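Side-chain contacts in 4-hydroxybenzoyl-CoA thioesterase (Staphylococcus aureus, PDB 6FDG), which probably hydrolyses acyl-CoA thioesters as a hotdog-fold enzyme, with DHNA-CoA of the vitamin K2 (menaquinone) pathway as its likely substrate: residues R124-P127 with D128-E131; K135-A138 with L139-G143. All coordinates share one frame; numbering follows the deposited sequence.

Contact 1: R124-P127 with D128-E131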
loop_
_atom_site.group_PDB
_atom_site.type_symbol
_atom_site.label_atom_id
_atom_site.label_comp_id
_atom_site.label_asym_id
_atom_site.label_seq_id
_atom_site.Cartn_x
_atom_site.Cartn_y
_atom_site.Cartn_z
ATOM N N ARG A 124 -0.699 -1.799 -34.362
ATOM C CA ARG A 124 0.606 -2.230 -34.989
ATOM C C ARG A 124 1.233 -3.264 -34.189
ATOM O O ARG A 124 1.921 -4.118 -34.751
ATOM C CB ARG A 124 1.492 -1.050 -34.939
ATOM C CG ARG A 124 1.114 -0.010 -35.865
ATOM C CD ARG A 124 2.252 0.991 -35.937
ATOM N NE ARG A 124 2.183 1.803 -37.150
ATOM C CZ ARG A 124 2.898 2.927 -37.347
ATOM N NH1 ARG A 124 2.813 3.532 -38.504
ATOM N NH2 ARG A 124 3.714 3.397 -36.410
ATOM N N TYR A 125 1.137 -3.303 -32.836
ATOM C CA TYR A 125 1.818 -4.241 -32.032
ATOM C C TYR A 125 0.993 -5.488 -31.636
ATOM O O TYR A 125 1.432 -6.567 -31.346
ATOM C CB TYR A 125 2.397 -3.534 -30.810
ATOM C CG TYR A 125 3.547 -2.614 -31.167
ATOM C CD1 TYR A 125 3.360 -1.445 -31.737
ATOM C CD2 TYR A 125 4.829 -3.044 -30.917
ATOM C CE1 TYR A 125 4.407 -0.605 -32.127
ATOM C CE2 TYR A 125 5.873 -2.191 -31.272
ATOM C CZ TYR A 125 5.608 -1.027 -31.922
ATOM O OH TYR A 125 6.678 -0.153 -32.273
ATOM N N PHE A 126 -0.350 -5.259 -31.480
ATOM C CA PHE A 126 -1.287 -6.271 -31.097
ATOM C C PHE A 126 -2.521 -6.287 -31.923
ATOM O O PHE A 126 -3.651 -5.853 -31.487
ATOM C CB PHE A 126 -1.668 -6.107 -29.548
ATOM C CG PHE A 126 -0.526 -6.091 -28.679
ATOM C CD1 PHE A 126 -0.105 -7.314 -28.244
ATOM C CD2 PHE A 126 0.173 -4.978 -28.371
ATOM C CE1 PHE A 126 1.010 -7.488 -27.423
ATOM C CE2 PHE A 126 1.325 -5.118 -27.546
ATOM C CZ PHE A 126 1.760 -6.363 -27.110
ATOM N N PRO A 127 -2.435 -6.659 -33.226
ATOM C CA PRO A 127 -3.611 -6.535 -34.130
ATOM C C PRO A 127 -4.816 -7.341 -33.584
ATOM O O PRO A 127 -5.919 -6.843 -33.902
ATOM C CB PRO A 127 -3.108 -7.073 -35.531
ATOM C CG PRO A 127 -1.763 -7.681 -35.188
ATOM C CD PRO A 127 -1.205 -7.148 -33.899
ATOM N N ASP A 128 -4.629 -8.449 -32.942
ATOM C CA ASP A 128 -5.712 -9.253 -32.417
ATOM C C ASP A 128 -6.442 -8.456 -31.296
ATOM O O ASP A 128 -7.729 -8.546 -31.216
ATOM C CB ASP A 128 -5.195 -10.540 -31.812
ATOM C CG ASP A 128 -3.853 -10.411 -30.941
ATOM O OD1 ASP A 128 -2.933 -9.506 -31.109
ATOM O OD2 ASP A 128 -3.702 -11.322 -30.073
ATOM N N TRP A 129 -5.708 -7.771 -30.410
ATOM C CA TRP A 129 -6.395 -6.933 -29.371
ATOM C C TRP A 129 -7.114 -5.841 -30.082
ATOM O O TRP A 129 -8.305 -5.533 -29.746
ATOM C CB TRP A 129 -5.346 -6.336 -28.422
ATOM C CG TRP A 129 -4.655 -7.203 -27.519
ATOM C CD1 TRP A 129 -3.870 -8.294 -27.796
ATOM C CD2 TRP A 129 -4.507 -6.998 -26.080
ATOM N NE1 TRP A 129 -3.262 -8.759 -26.657
ATOM C CE2 TRP A 129 -3.586 -7.959 -25.615
ATOM C CE3 TRP A 129 -5.045 -6.073 -25.197
ATOM C CZ2 TRP A 129 -3.243 -8.066 -24.305
ATOM C CZ3 TRP A 129 -4.615 -6.202 -23.829
ATOM C CH2 TRP A 129 -3.761 -7.197 -23.473
ATOM N N HIS A 130 -6.572 -5.107 -31.044
ATOM C CA HIS A 130 -7.270 -4.108 -31.794
ATOM C C HIS A 130 -8.558 -4.551 -32.448
ATOM O O HIS A 130 -9.569 -3.847 -32.417
ATOM C CB HIS A 130 -6.319 -3.457 -32.884
ATOM C CG HIS A 130 -7.011 -2.540 -33.772
ATOM N ND1 HIS A 130 -7.443 -1.331 -33.415
ATOM C CD2 HIS A 130 -7.366 -2.699 -35.095
ATOM C CE1 HIS A 130 -8.003 -0.708 -34.453
ATOM N NE2 HIS A 130 -7.969 -1.544 -35.486
ATOM N N GLU A 131 -8.495 -5.755 -33.027
ATOM C CA GLU A 131 -9.734 -6.206 -33.739
ATOM C C GLU A 131 -10.807 -6.376 -32.658
ATOM O O GLU A 131 -11.933 -5.993 -32.982
ATOM C CB GLU A 131 -9.412 -7.517 -34.459
ATOM C CG GLU A 131 -10.631 -8.343 -34.952
ATOM C CD GLU A 131 -10.213 -9.722 -35.519
ATOM O OE1 GLU A 131 -9.484 -10.498 -34.849
ATOM O OE2 GLU A 131 -10.603 -10.036 -36.664
#
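His130 N donates to Phe126 O over 3.0 Å and at an almost straight 170°, the first i to i+4 bond of helix 127-141. The next follows one residue on, Glu131 N to Pro127 O at 2.9 Å. Phe126 holds the N-cap position of this helix and is also the first residue to leave helical geometry after the short helix 122-125, so the chain turns here from one helix into the next. Pro127, with no N-H to offer, fits the first turn, where an amide hydrogen would have no helical acceptor. Asp128 folds back over this start: CG sits between its own backbone N and carbonyl carbon (chi1 41°), which brings OD1 to 3.3 Å from Phe126 C and into the plane of the Trp129 ring, at its edge.

On the inner side Phe126 and Trp129 extend in the same direction, flank to flank. The phenyl edge is turned toward the face of the five-membered indole ring, a T-shaped pair with centroids 5.0 Å apart and planes at 59°. Phe126 CB lies 3.6 Å from Trp129 CD1, and CD1 of the phenyl ring approaches Trp129 NE1 at 3.8 Å. Met48 of helix 45-50 touches both side chains, and Phe43 meets the indole. His130 leaves on another side of the helix, with ND1 hydrogen-bonded to Tyr83 OH.

The N-cap residue thus contributes its carbonyl to the helix and its ring to the buried packing, while the carboxylate of Asp128 stays on the exposed side. There its negative charge lies in the first helical turn and would be expected to interact favourably with the positive end of the helix dipole.

Contact 2: K135-A138 with L139-G143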
loop_
_atom_site.group_PDB
_atom_site.type_symbol
_atom_site.label_atom_id
_atom_site.label_comp_id
_atom_site.label_asym_id
_atom_site.label_seq_id
_atom_site.Cartn_x
_atom_site.Cartn_y
_atom_site.Cartn_z
ATOM N N LYS A 135 -14.264 -4.172 -32.437
ATOM C CA LYS A 135 -15.569 -4.876 -32.509
ATOM C C LYS A 135 -16.447 -4.475 -31.323
ATOM O O LYS A 135 -17.588 -4.104 -31.492
ATOM C CB LYS A 135 -15.384 -6.347 -32.522
ATOM C CG LYS A 135 -16.648 -7.235 -32.422
ATOM C CD LYS A 135 -16.316 -8.733 -32.514
ATOM C CE LYS A 135 -17.562 -9.628 -32.468
ATOM N NZ LYS A 135 -18.608 -9.129 -33.435
ATOM N N VAL A 136 -15.829 -4.501 -30.099
ATOM C CA VAL A 136 -16.570 -4.066 -28.898
ATOM C C VAL A 136 -17.039 -2.697 -29.015
ATOM O O VAL A 136 -18.155 -2.355 -28.624
ATOM C CB VAL A 136 -15.703 -4.382 -27.614
ATOM C CG1 VAL A 136 -16.337 -3.684 -26.426
ATOM C CG2 VAL A 136 -15.599 -5.855 -27.369
ATOM N N GLN A 137 -16.204 -1.764 -29.477
ATOM C CA GLN A 137 -16.579 -0.400 -29.589
ATOM C C GLN A 137 -17.856 -0.206 -30.515
ATOM O O GLN A 137 -18.776 0.560 -30.203
ATOM C CB GLN A 137 -15.448 0.553 -30.159
ATOM C CG GLN A 137 -15.813 2.007 -30.270
ATOM C CD GLN A 137 -16.111 2.563 -28.929
ATOM O OE1 GLN A 137 -15.214 2.687 -28.081
ATOM N NE2 GLN A 137 -17.359 2.873 -28.652
ATOM N N ALA A 138 -17.820 -0.931 -31.605
ATOM C CA ALA A 138 -18.983 -0.870 -32.536
ATOM C C ALA A 138 -20.241 -1.420 -31.861
ATOM O O ALA A 138 -21.341 -0.816 -31.971
ATOM C CB ALA A 138 -18.619 -1.658 -33.790
ATOM N N LEU A 139 -20.092 -2.525 -31.123
ATOM C CA LEU A 139 -21.270 -3.114 -30.398
ATOM C C LEU A 139 -21.798 -2.133 -29.358
ATOM O O LEU A 139 -22.999 -1.939 -29.129
ATOM C CB LEU A 139 -20.925 -4.434 -29.803
ATOM C CG LEU A 139 -20.614 -5.567 -30.765
ATOM C CD1 LEU A 139 -20.058 -6.793 -30.088
ATOM C CD2 LEU A 139 -21.890 -5.874 -31.658
ATOM N N ASN A 140 -20.846 -1.500 -28.603
ATOM C CA ASN A 140 -21.207 -0.511 -27.598
ATOM C C ASN A 140 -21.945 0.642 -28.265
ATOM O O ASN A 140 -23.002 1.095 -27.756
ATOM C CB ASN A 140 -19.948 0.035 -26.829
ATOM C CG ASN A 140 -19.431 -0.923 -25.869
ATOM O OD1 ASN A 140 -20.068 -1.891 -25.508
ATOM N ND2 ASN A 140 -18.194 -0.751 -25.441
ATOM N N ASN A 141 -21.500 1.128 -29.425
ATOM C CA ASN A 141 -22.192 2.242 -30.137
ATOM C C ASN A 141 -23.587 1.846 -30.587
ATOM O O ASN A 141 -24.428 2.761 -30.622
ATOM C CB ASN A 141 -21.383 2.631 -31.345
ATOM C CG ASN A 141 -20.088 3.341 -30.987
ATOM O OD1 ASN A 141 -19.954 3.852 -29.877
ATOM N ND2 ASN A 141 -19.132 3.373 -31.938
ATOM N N GLU A 142 -23.770 0.564 -30.838
ATOM C CA GLU A 142 -25.162 0.003 -31.213
ATOM C C GLU A 142 -26.038 -0.277 -30.028
ATOM O O GLU A 142 -27.189 -0.616 -30.209
ATOM C CB GLU A 142 -24.979 -1.273 -32.011
ATOM C CG GLU A 142 -24.251 -1.022 -33.311
ATOM C CD GLU A 142 -23.703 -2.224 -34.021
ATOM O OE1 GLU A 142 -23.985 -3.381 -33.641
ATOM O OE2 GLU A 142 -22.911 -1.990 -34.962
ATOM N N GLY A 143 -25.533 -0.139 -28.811
ATOM C CA GLY A 143 -26.273 -0.307 -27.602
ATOM C C GLY A 143 -26.462 -1.712 -27.208
ATOM O O GLY A 143 -27.310 -1.985 -26.312
HETATM O O HOH W 1 -15.508 0.431 -26.515
#
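Gln137 and Asn141 cross at a slant, one turn apart on the last turns of helix 127-141, which closes in a Schellman motif at Gly143. Their amide planes are 32° apart. The glutamine chain starts out extended and then bends at chi2 (62°), swinging its amide back over the following turn, so that NE2 comes 3.0 Å from Asn141 OD1. That bond is weak, bent to 135° at the hydrogen. The other end of the same amide faces the protein: Gln137 OE1 accepts from Tyr83 N and takes a further, weak bond from a water that in turn accepts from Asn140 ND2 at 3.1 Å.

Val136 and Asn140 project together from one flank of the helix, with Val136 CG1 packed 3.6 Å from Asn140 ND2. Both are buried. Val136 touches Tyr37 and Leu41 of helix 26-41, whereas Asn140 OD1 receives Ile2 N, so the oxygen and the nitrogen of the asparagine amide each have a partner. Round the helix, Lys135 and Leu139 slant across each other and meet loosely. The leucine packs more closely on backbone, its CG 3.4 Å from Lys135 O.

Beneath the side chains, i to i+4 bonds carry the helix from Leu139 N to Lys135 O through to Glu142 N, which donates to Ala138 O. Gly143 then adopts a positive phi, a conformation that suits glycine, and its N turns back to Asn140 O at 3.0 Å. The Glu142 side chain folds back along the last turn, over the Ala138 carbonyl, and OE1 forms a salt bridge with Lys144 NZ. Nearer the backbone, Glu142 CG rests 3.2 Å from Ala138 O, the same carbonyl oxygen that accepts the Glu142 amide.

Contact 1 comes first along the chain, at the break between helix 122-125 and helix 127-141, and contact 2 follows at the far end of that second helix. Each joins neighbouring turns and closes no long loop. They stand in series, neither nested nor crossed, with centres about 17 Å apart and no touch between them. Together they mark the start and finish of one helix and dock it differently: contact 1 packs onto helix 45-50, contact 2 onto helix 26-41 and the N-terminal strand 2-9. Both also reach Tyr83 at the end of strand 73-83, contact 1 through its hydroxyl and contact 2 through its backbone amide.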